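Local coordinates for protein citryl-spermidine/3,4-dihydroxybenzoyl-citryl-spermidine:spermidine ligase (Bacillus anthracis, PDB 3TO3) that catalyses the ATP-dependent condensation of spermidine with citryl-spermidine intermediates on the pathway to the siderophore petrobactin, at residues S373-H376 and Y377-E380; I324-W327 and L328-V332; D335-L338 and R339-R343; L414-L417 and I418-I422; E208-Y211 and D212-L215. All coordinates share one frame; numbering follows the deposited sequence. Where two conformers were deposited one is given.

Contact 1: residues S373-H376 and Y377-E380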
# COMPACT_ATOMS: atom_id res chain seq x y z
N SER B 373 19.84 -19.77 19.49
CA SER B 373 18.61 -20.36 20.03
C SER B 373 18.67 -20.36 21.54
O SER B 373 19.69 -20.74 22.11
CB SER B 373 18.50 -21.82 19.60
OG SER B 373 17.29 -22.38 20.08
N VAL B 374 17.59 -19.97 22.20
CA VAL B 374 17.55 -20.05 23.67
C VAL B 374 17.74 -21.50 24.17
O VAL B 374 18.19 -21.72 25.30
CB VAL B 374 16.23 -19.50 24.23
CG1 VAL B 374 15.13 -20.53 24.08
CG2 VAL B 374 16.40 -19.14 25.68
N HIS B 375 17.44 -22.48 23.34
CA HIS B 375 17.65 -23.89 23.72
C HIS B 375 19.10 -24.29 23.94
O HIS B 375 19.37 -25.27 24.63
CB HIS B 375 16.97 -24.84 22.74
CG HIS B 375 15.50 -24.65 22.69
ND1 HIS B 375 14.66 -25.07 23.70
CD2 HIS B 375 14.71 -24.03 21.78
CE1 HIS B 375 13.42 -24.74 23.40
NE2 HIS B 375 13.42 -24.11 22.24
N HIS B 376 20.02 -23.55 23.33
CA HIS B 376 21.45 -23.67 23.57
C HIS B 376 21.71 -23.53 25.08
O HIS B 376 22.51 -24.26 25.64
CB HIS B 376 22.16 -22.56 22.78
CG HIS B 376 23.66 -22.55 22.91
ND1 HIS B 376 24.31 -22.54 24.12
CD2 HIS B 376 24.63 -22.50 21.96
CE1 HIS B 376 25.61 -22.51 23.92
NE2 HIS B 376 25.83 -22.49 22.61
N TYR B 377 21.01 -22.60 25.71
CA TYR B 377 21.21 -22.28 27.14
C TYR B 377 20.40 -23.00 28.22
O TYR B 377 20.77 -22.96 29.39
CB TYR B 377 21.01 -20.78 27.35
CG TYR B 377 22.04 -19.92 26.69
CD1 TYR B 377 23.29 -19.73 27.27
CD2 TYR B 377 21.76 -19.26 25.49
CE1 TYR B 377 24.24 -18.92 26.66
CE2 TYR B 377 22.70 -18.44 24.88
CZ TYR B 377 23.94 -18.26 25.47
OH TYR B 377 24.89 -17.44 24.86
N LEU B 378 19.30 -23.65 27.86
CA LEU B 378 18.37 -24.09 28.90
C LEU B 378 18.85 -25.36 29.56
O LEU B 378 19.15 -26.32 28.87
CB LEU B 378 16.97 -24.32 28.34
CG LEU B 378 16.19 -23.07 27.92
CD1 LEU B 378 14.80 -23.49 27.42
CD2 LEU B 378 16.07 -22.02 29.04
N GLY B 379 18.90 -25.37 30.88
CA GLY B 379 19.27 -26.57 31.62
C GLY B 379 18.22 -27.66 31.51
O GLY B 379 17.17 -27.45 30.91
N GLU B 380 18.49 -28.81 32.11
CA GLU B 380 17.64 -29.98 31.87
C GLU B 380 16.23 -29.86 32.45
O GLU B 380 15.27 -30.33 31.85
CB GLU B 380 18.32 -31.27 32.32
CG GLU B 380 17.60 -32.51 31.82
CD GLU B 380 18.46 -33.77 31.91
OE1 GLU B 380 18.86 -34.29 30.85
OE2 GLU B 380 18.72 -34.24 33.04
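Y377 N reaches back to V374 O in a backbone hydrogen bond of 3.0 Å, bent to 138° at the hydrogen. The donor stands well above the plane of the V374 carbonyl, 56° out of it. One residue earlier, H376 N makes the same three-residue step back to S373 O, and H375 N gives a longer bond, 3.3 Å, to S373 OG. That hydroxyl is also bonded to P293 O, which ties the start of the turn to a neighbouring loop.

Van der Waals contacts gather on L378. Its CG sits 3.6 Å from V374 O, and in an apolar contact its CD2 lies 4.4 Å from V374 CG2. The other methyl, L378 CD1, meets the imidazole of H375 at a slant, 4.0 Å from ND1. V374 CG1 covers the centre of one face of this imidazole, while NE2 is bonded to D151 OD2, so the ring is held both by packing and at its far nitrogen.

The Y377 ring, with CG opposite its carbonyl carbon (chi1 -67°), passes H376 obliquely; H376 has two conformers, so this pairing is doubtful. Y377 OH is bonded to E372 OE1, and the ring rests on I345 and L347.

An ST turn at S373 thus leads into three residues of helical phi/psi, within the loop joining strands 367-371 and 383-386 of the mixed sheet.

Contact 2: residues I324-W327 and L328-V332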
# COMPACT_ATOMS: atom_id res chain seq x y z
N ILE B 324 28.27 -5.74 18.24
CA ILE B 324 27.61 -5.37 19.48
C ILE B 324 27.47 -6.61 20.37
O ILE B 324 27.69 -6.54 21.59
CB ILE B 324 26.25 -4.70 19.22
CG1 ILE B 324 26.45 -3.31 18.62
CG2 ILE B 324 25.44 -4.59 20.53
CD1 ILE B 324 25.13 -2.59 18.27
N SER B 325 27.17 -7.77 19.78
CA SER B 325 26.96 -8.95 20.62
C SER B 325 28.28 -9.44 21.23
O SER B 325 28.30 -9.83 22.39
CB SER B 325 26.21 -10.06 19.88
OG SER B 325 24.86 -9.71 19.68
N ASN B 326 29.37 -9.39 20.47
CA ASN B 326 30.69 -9.75 21.00
C ASN B 326 31.07 -8.83 22.15
O ASN B 326 31.53 -9.28 23.20
CB ASN B 326 31.74 -9.73 19.88
CG ASN B 326 33.17 -9.93 20.41
OD1 ASN B 326 34.05 -9.09 20.19
ND2 ASN B 326 33.41 -11.05 21.09
N TRP B 327 30.87 -7.53 21.95
CA TRP B 327 31.09 -6.54 22.99
C TRP B 327 30.28 -6.80 24.28
O TRP B 327 30.84 -6.75 25.38
CB TRP B 327 30.70 -5.17 22.45
CG TRP B 327 30.86 -4.05 23.43
CD1 TRP B 327 31.95 -3.81 24.22
CD2 TRP B 327 29.95 -2.97 23.66
NE1 TRP B 327 31.76 -2.66 24.94
CE2 TRP B 327 30.54 -2.12 24.61
CE3 TRP B 327 28.69 -2.63 23.15
CZ2 TRP B 327 29.92 -0.96 25.07
CZ3 TRP B 327 28.09 -1.48 23.61
CH2 TRP B 327 28.70 -0.66 24.56
N LEU B 328 28.97 -7.04 24.16
CA LEU B 328 28.16 -7.32 25.35
C LEU B 328 28.59 -8.62 25.99
O LEU B 328 28.64 -8.73 27.20
CB LEU B 328 26.67 -7.40 25.04
CG LEU B 328 26.04 -6.07 24.71
CD1 LEU B 328 24.62 -6.32 24.22
CD2 LEU B 328 26.10 -5.16 25.93
N SER B 329 28.89 -9.60 25.16
CA SER B 329 29.32 -10.88 25.70
C SER B 329 30.55 -10.71 26.61
O SER B 329 30.65 -11.37 27.66
CB SER B 329 29.62 -11.86 24.58
OG SER B 329 30.12 -13.09 25.10
N ASN B 330 31.49 -9.85 26.21
CA ASN B 330 32.71 -9.66 26.97
C ASN B 330 32.45 -8.93 28.26
O ASN B 330 33.10 -9.21 29.28
CB ASN B 330 33.79 -8.93 26.16
CG ASN B 330 34.41 -9.82 25.08
OD1 ASN B 330 34.43 -11.05 25.21
ND2 ASN B 330 34.90 -9.19 24.01
N VAL B 331 31.51 -8.00 28.22
CA VAL B 331 31.16 -7.24 29.40
C VAL B 331 30.60 -8.20 30.44
O VAL B 331 30.98 -8.15 31.59
CB VAL B 331 30.14 -6.13 29.06
CG1 VAL B 331 29.54 -5.55 30.31
CG2 VAL B 331 30.81 -5.05 28.25
N VAL B 332 29.73 -9.09 30.02
CA VAL B 332 29.13 -10.04 30.95
C VAL B 332 30.16 -11.05 31.51
O VAL B 332 30.19 -11.30 32.73
CB VAL B 332 27.92 -10.79 30.28
CG1 VAL B 332 27.43 -11.95 31.14
CG2 VAL B 332 26.80 -9.82 30.01
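W327 and V331, one turn apart, run alongside each other, and with I324 and L328 they form the close-packed flank of this part of helix 315-333. V331 CG2 sits over one face of the indole, 4.2 Å from W327 NE1, and also comes within 3.3 Å of W327 O. The indole is turned to that position by its first torsion, which sets CG opposite the backbone N (chi1 180°). F466 meets the same ring edge-to-face, and P478 and I434 add to its surroundings. Beside them, L328 CD1 touches I324 CG2 at 4.2 Å, and L328 CG rests 3.6 Å from I324 O; L346 and I434 pack against L328 from outside. The I324 side chain is about 8 Å from that of the ATP-binding E462. S325, also buried, has its hydroxyl bonded to the backbone N of E349.

At the border of the two flanks S329 touches K348, its CB 3.3 Å from S325 O. The solvent flank is looser: N326 and N330 cross there with their amide planes 79° apart, but N326 has two conformers, so how the amides meet is doubtful.

Regular four-residue hydrogen bonds run beneath both flanks, from L328 N to I324 O at 2.9 Å and from S329 N to S325 O at 2.8 Å, then from N330 N to N326 O and V331 N to W327 O. The chemistry implies an amphipathic helix: the backbone satisfies itself, apolar side chains and one bonded serine face the protein, and the amides lie on the more open side, N330 partly covered by K476.

Contact 3: residues D335-L338 and R339-R343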
# COMPACT_ATOMS: atom_id res chain seq x y z
N ASP B 335 32.25 -9.94 34.48
CA ASP B 335 31.54 -9.43 35.68
C ASP B 335 31.00 -10.60 36.52
O ASP B 335 30.13 -11.33 36.06
CB ASP B 335 30.40 -8.49 35.27
CG ASP B 335 29.62 -7.94 36.47
OD1 ASP B 335 29.31 -8.71 37.40
OD2 ASP B 335 29.28 -6.74 36.47
N SER B 336 31.51 -10.76 37.74
CA SER B 336 31.19 -11.93 38.54
C SER B 336 29.69 -12.02 38.80
O SER B 336 29.09 -13.07 38.61
CB SER B 336 31.96 -11.95 39.86
OG SER B 336 31.64 -10.83 40.66
N TYR B 337 29.09 -10.91 39.24
CA TYR B 337 27.65 -10.90 39.50
C TYR B 337 26.83 -11.36 38.29
O TYR B 337 26.00 -12.22 38.41
CB TYR B 337 27.14 -9.55 39.95
CG TYR B 337 25.63 -9.52 40.00
CD1 TYR B 337 24.92 -10.14 41.02
CD2 TYR B 337 24.91 -8.85 39.03
CE1 TYR B 337 23.52 -10.10 41.06
CE2 TYR B 337 23.53 -8.82 39.05
CZ TYR B 337 22.83 -9.43 40.05
OH TYR B 337 21.45 -9.36 40.04
N LEU B 338 27.07 -10.78 37.14
CA LEU B 338 26.33 -11.14 35.95
C LEU B 338 26.67 -12.55 35.48
O LEU B 338 25.80 -13.28 35.04
CB LEU B 338 26.57 -10.13 34.80
CG LEU B 338 26.12 -8.68 34.98
CD1 LEU B 338 26.42 -7.83 33.73
CD2 LEU B 338 24.62 -8.56 35.34
N ARG B 339 27.94 -12.93 35.51
CA ARG B 339 28.36 -14.21 34.96
C ARG B 339 27.98 -15.37 35.91
O ARG B 339 27.40 -16.37 35.48
CB ARG B 339 29.87 -14.18 34.70
CG ARG B 339 30.48 -15.46 34.11
CD ARG B 339 32.02 -15.43 34.22
NE ARG B 339 32.48 -15.45 35.62
CZ ARG B 339 33.24 -14.52 36.19
NH1 ARG B 339 33.68 -13.47 35.50
NH2 ARG B 339 33.59 -14.63 37.48
N ASP B 340 28.26 -15.18 37.20
CA ASP B 340 28.13 -16.22 38.25
C ASP B 340 26.84 -16.24 39.07
O ASP B 340 26.22 -17.28 39.19
CB ASP B 340 29.37 -16.31 39.16
CG ASP B 340 30.64 -16.62 38.40
OD1 ASP B 340 30.58 -17.30 37.35
OD2 ASP B 340 31.71 -16.16 38.85
N GLU B 341 26.53 -15.15 39.76
CA GLU B 341 25.31 -15.09 40.58
C GLU B 341 24.02 -15.03 39.73
O GLU B 341 23.16 -15.91 39.84
CB GLU B 341 25.33 -13.86 41.50
CG GLU B 341 26.55 -13.74 42.38
CD GLU B 341 26.51 -12.51 43.29
OE1 GLU B 341 27.59 -11.93 43.55
OE2 GLU B 341 25.40 -12.10 43.73
N SER B 342 23.88 -13.95 38.95
CA SER B 342 22.78 -13.73 37.99
C SER B 342 22.68 -14.76 36.89
O SER B 342 21.61 -15.26 36.59
CB SER B 342 22.96 -12.38 37.31
OG SER B 342 22.16 -11.43 37.97
N ARG B 343 23.80 -15.05 36.25
CA ARG B 343 23.83 -16.05 35.19
C ARG B 343 22.94 -15.62 34.02
O ARG B 343 22.30 -16.43 33.37
CB ARG B 343 23.42 -17.42 35.73
CG ARG B 343 24.35 -17.95 36.83
CD ARG B 343 23.67 -19.01 37.68
NE ARG B 343 22.91 -19.96 36.88
CZ ARG B 343 21.76 -20.50 37.26
NH1 ARG B 343 21.23 -20.18 38.43
NH2 ARG B 343 21.14 -21.37 36.47
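Y337 and S342 meet across a short, N-capped helix that ends in a wider pi-type turn. S342 CB lies over one face of the tyrosine ring, 4.2 Å from its centroid and 19° off the normal, a CH-pi contact; S342 OG comes within 3.0 Å of Y337 CZ. S342 N bonds to Y337 O, five residues back, at 2.8 Å, consistent with the wider turn placing S342 at the ring face.

E341 approaches the same ring differently. Its carboxylate stands almost perpendicular to the ring, planes 87° apart, and OE2 sits in the ring plane at the edge, 3.4 Å from Y337 CD1. The rings of H427 and H546 also meet Y337.

At the start of the helix D335 OD1 caps L338 N at 3.1 Å, met from above the carboxylate plane, while OD2 is bonded to H432 and H427. R339 N bonds to D335 O. Bent at chi3 (65°), the R339 side chain curls back so that one guanidinium face lies over the D335-S336 backbone, and NH1 bonds to S333 O. Two of its nitrogens bind the D340 carboxylate in a salt bridge, R339 NE to D340 OD1 at 3.2 Å and R339 NH2 to D340 OD2 at 2.8 Å.

Contact 4: residues L414-L417 and I418-I422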
# COMPACT_ATOMS: atom_id res chain seq x y z
N LEU B 414 7.12 -12.74 43.23
CA LEU B 414 7.49 -11.41 42.74
C LEU B 414 8.91 -11.02 43.19
O LEU B 414 9.67 -10.46 42.41
CB LEU B 414 6.45 -10.38 43.19
CG LEU B 414 6.67 -8.92 42.82
CD1 LEU B 414 6.74 -8.72 41.30
CD2 LEU B 414 5.58 -8.08 43.45
N ARG B 415 9.28 -11.32 44.43
CA ARG B 415 10.65 -11.08 44.84
C ARG B 415 11.68 -11.87 44.02
O ARG B 415 12.66 -11.30 43.54
CB ARG B 415 10.84 -11.40 46.31
CG ARG B 415 10.04 -10.50 47.20
CD ARG B 415 10.46 -10.73 48.65
NE ARG B 415 9.78 -9.77 49.51
CZ ARG B 415 10.24 -8.55 49.76
NH1 ARG B 415 11.38 -8.15 49.21
NH2 ARG B 415 9.57 -7.74 50.56
N LEU B 416 11.47 -13.18 43.87
CA LEU B 416 12.37 -13.93 43.00
C LEU B 416 12.44 -13.35 41.61
O LEU B 416 13.51 -13.34 41.02
CB LEU B 416 11.97 -15.39 42.89
CG LEU B 416 12.36 -16.12 44.15
CD1 LEU B 416 11.36 -17.27 44.44
CD2 LEU B 416 13.82 -16.58 44.02
N LEU B 417 11.30 -12.89 41.08
CA LEU B 417 11.26 -12.40 39.72
C LEU B 417 12.15 -11.16 39.61
O LEU B 417 12.99 -11.08 38.73
CB LEU B 417 9.82 -12.06 39.27
CG LEU B 417 9.77 -11.51 37.84
CD1 LEU B 417 10.09 -12.58 36.75
CD2 LEU B 417 8.43 -10.81 37.57
N ILE B 418 11.93 -10.21 40.51
CA ILE B 418 12.70 -9.00 40.55
C ILE B 418 14.20 -9.33 40.71
O ILE B 418 15.05 -8.77 39.99
CB ILE B 418 12.25 -8.11 41.73
CG1 ILE B 418 10.75 -7.77 41.64
CG2 ILE B 418 13.06 -6.86 41.80
CD1 ILE B 418 10.36 -7.19 40.35
N GLN B 419 14.52 -10.25 41.63
CA GLN B 419 15.92 -10.58 41.94
C GLN B 419 16.66 -11.21 40.77
O GLN B 419 17.83 -10.94 40.60
CB GLN B 419 16.07 -11.48 43.17
CG GLN B 419 15.64 -10.84 44.46
CD GLN B 419 16.10 -11.63 45.68
OE1 GLN B 419 16.54 -12.78 45.57
NE2 GLN B 419 16.02 -11.00 46.85
N LYS B 420 15.97 -12.06 40.02
CA LYS B 420 16.57 -12.74 38.87
C LYS B 420 16.38 -12.08 37.51
O LYS B 420 17.05 -12.44 36.56
CB LYS B 420 16.01 -14.16 38.79
CG LYS B 420 16.76 -15.18 39.62
CD LYS B 420 16.73 -14.90 41.10
CE LYS B 420 17.74 -15.79 41.85
NZ LYS B 420 18.12 -15.20 43.17
N ALA B 421 15.52 -11.08 37.42
CA ALA B 421 15.14 -10.53 36.12
C ALA B 421 15.42 -9.06 36.04
O ALA B 421 16.00 -8.59 35.05
CB ALA B 421 13.70 -10.80 35.78
N ILE B 422 14.83 -8.30 36.94
CA ILE B 422 14.91 -6.86 36.88
C ILE B 422 16.27 -6.32 37.37
O ILE B 422 16.84 -5.39 36.80
CB ILE B 422 13.73 -6.20 37.64
CG1 ILE B 422 12.48 -6.21 36.77
CG2 ILE B 422 14.06 -4.76 38.06
CD1 ILE B 422 11.74 -7.51 36.74
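L414 overlaps I418 with its CD1 methyl, which lies 4.0 Å from I418 CD1; the two side chains run alongside each other. I418 holds CG1 beside its backbone N (chi1 -58°), which presses CG1 to within 3.0 Å of L414 O, a tight fit. One turn on, L417 CD1 meets A421 CB at 4.1 Å, and the same CB crowds L417 O at 3.0 Å. The L417 side chain is about 8 Å from that of the ATP-binding Y391.

Q419 and K420 use their aliphatic parts here: Q419 CG lies 3.2 Å from R415 O, and K420, bent at chi2, brings CD to 3.6 Å from L416 O.

The backbone begins as regular alpha helix. I418 N bonds to L414 O almost straight, at 174°, and Q419 N and K420 N follow to R415 O and L416 O. The next bond, A421 N to L417 O, is short (2.8 Å) but bent to 120° and weak, where residues 418-422 widen into a pi-type turn.

Helix 410-432 lies between several elements. L414 and I418 face helix 532-547, where R415 forms salt bridges to E541 and E542, with a third to E411, and Q419 NE2 bonds to E542. L417 and I422 pack on helix 502-528 and, with A421, on F387, while L416 and A421 touch strand 451-457.

Contact 5: residues E208-Y211 and D212-L215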
# COMPACT_ATOMS: atom_id res chain seq x y z
N GLU B 208 33.30 -11.81 8.71
CA GLU B 208 33.64 -12.76 7.63
C GLU B 208 33.94 -14.20 8.06
O GLU B 208 33.43 -15.14 7.45
CB GLU B 208 34.78 -12.23 6.75
CG GLU B 208 34.52 -10.87 6.15
CD GLU B 208 34.96 -9.70 7.04
OE1 GLU B 208 35.31 -9.92 8.23
OE2 GLU B 208 34.95 -8.55 6.52
N VAL B 209 34.75 -14.41 9.09
CA VAL B 209 35.07 -15.78 9.44
C VAL B 209 33.85 -16.52 10.01
O VAL B 209 33.57 -17.65 9.65
CB VAL B 209 36.27 -15.87 10.40
CG1 VAL B 209 36.50 -17.32 10.82
CG2 VAL B 209 37.52 -15.29 9.73
N ILE B 210 33.13 -15.87 10.92
CA ILE B 210 31.96 -16.49 11.53
C ILE B 210 30.86 -16.72 10.48
O ILE B 210 30.18 -17.74 10.48
CB ILE B 210 31.43 -15.61 12.67
CG1 ILE B 210 32.47 -15.50 13.81
CG2 ILE B 210 30.13 -16.18 13.22
CD1 ILE B 210 32.77 -16.79 14.50
N TYR B 211 30.72 -15.78 9.56
CA TYR B 211 29.75 -15.93 8.49
C TYR B 211 30.04 -17.16 7.61
O TYR B 211 29.13 -17.92 7.31
CB TYR B 211 29.68 -14.67 7.63
CG TYR B 211 28.80 -14.86 6.43
CD1 TYR B 211 27.44 -14.57 6.49
CD2 TYR B 211 29.33 -15.32 5.23
CE1 TYR B 211 26.63 -14.75 5.41
CE2 TYR B 211 28.52 -15.50 4.12
CZ TYR B 211 27.16 -15.21 4.22
OH TYR B 211 26.33 -15.39 3.12
N ASP B 212 31.30 -17.34 7.19
CA ASP B 212 31.66 -18.50 6.35
C ASP B 212 31.27 -19.80 7.04
O ASP B 212 30.82 -20.76 6.41
CB ASP B 212 33.18 -18.59 6.06
CG ASP B 212 33.66 -17.64 4.95
OD1 ASP B 212 34.90 -17.44 4.88
OD2 ASP B 212 32.84 -17.13 4.15
N LYS B 213 31.48 -19.84 8.36
CA LYS B 213 31.26 -21.03 9.18
C LYS B 213 29.77 -21.30 9.30
O LYS B 213 29.32 -22.44 9.21
CB LYS B 213 31.88 -20.82 10.57
CG LYS B 213 32.27 -22.06 11.33
CD LYS B 213 32.77 -21.71 12.73
CE LYS B 213 34.18 -21.10 12.71
NZ LYS B 213 34.57 -20.47 14.02
N ILE B 214 29.01 -20.23 9.47
CA ILE B 214 27.56 -20.31 9.64
C ILE B 214 26.79 -20.73 8.38
O ILE B 214 25.80 -21.44 8.48
CB ILE B 214 27.01 -18.98 10.18
CG1 ILE B 214 26.23 -19.24 11.46
CG2 ILE B 214 26.09 -18.31 9.17
CD1 ILE B 214 24.77 -19.52 11.21
N LEU B 215 27.25 -20.32 7.21
CA LEU B 215 26.73 -20.87 5.95
C LEU B 215 26.95 -22.38 5.79
O LEU B 215 26.15 -23.07 5.18
CB LEU B 215 27.41 -20.22 4.76
CG LEU B 215 26.93 -18.89 4.23
CD1 LEU B 215 27.46 -18.80 2.82
CD2 LEU B 215 25.42 -18.84 4.23
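Y211 and L215 cross obliquely, and the isobutyl group of the leucine sits against the phenol end of the ring. L215 CG is 3.7 Å from Y211 CZ, and L215 CD1 lies 3.6 Å from Y211 OH. The tyrosine swings toward that end of the helix because CG lies opposite its backbone N (chi1 173°). On its near side the ring also leans on the next peptide, with Y211 CD2 3.4 Å from D212 N. The carboxylate of D212 is turned 57° from the ring plane, and D212 CG is 3.5 Å from E208 O. I214, a buried residue, leans its CB on I210 O at 3.4 Å.

A looser pair occupies the exposed side, where I210 CD1 and K213 NZ come to 4.1 Å. The lysine is bent at chi3, which turns its amino end back toward the isoleucine.

Behind these side chains, four successive backbone bonds fix the spacing: D212 N to E208 O, K213 N to V209 O, I214 N to I210 O and L215 N to Y211 O. The last is nearly straight, 168° at the hydrogen, and holds L215 one turn from the tyrosine. Farther out, Y211 OH bonds to F243 O, which fixes the far end of the ring.

Helix 208-219 lies against strands 345-355 and 367-371 of the mixed sheet and against strand 241-246: Y211 rests on S351 and V353 of the first, on W370 of the second and on L242 of the third, I210 and I214 touch F350, and L215 meets F243.

How the contacts relate
Along the chain the order is contact 5, 2, 3, 1, 4. Contacts 2 and 3, on successive helices 315-333 and 336-342, touch where V332 O lies 3.5 Å from R339 CB. Contact 3 in turn reaches contact 4 on helix 410-432, Y337 OH being 4.0 Å from Q419 O. Contacts 4 and 5 are the farthest apart, their centres about 37 Å from each other. The mixed sheet links them: contacts 1, 2 and 5 pack on strand 345-355, and contact 4 on its parallel neighbour 451-457, whose R454 bonds to R343 O and weakly to Y377 O. Four contacts lie on helices and contact 1 in a loop; contact 4 belongs to the FhuF-like region, the others to the IucA/IucC region.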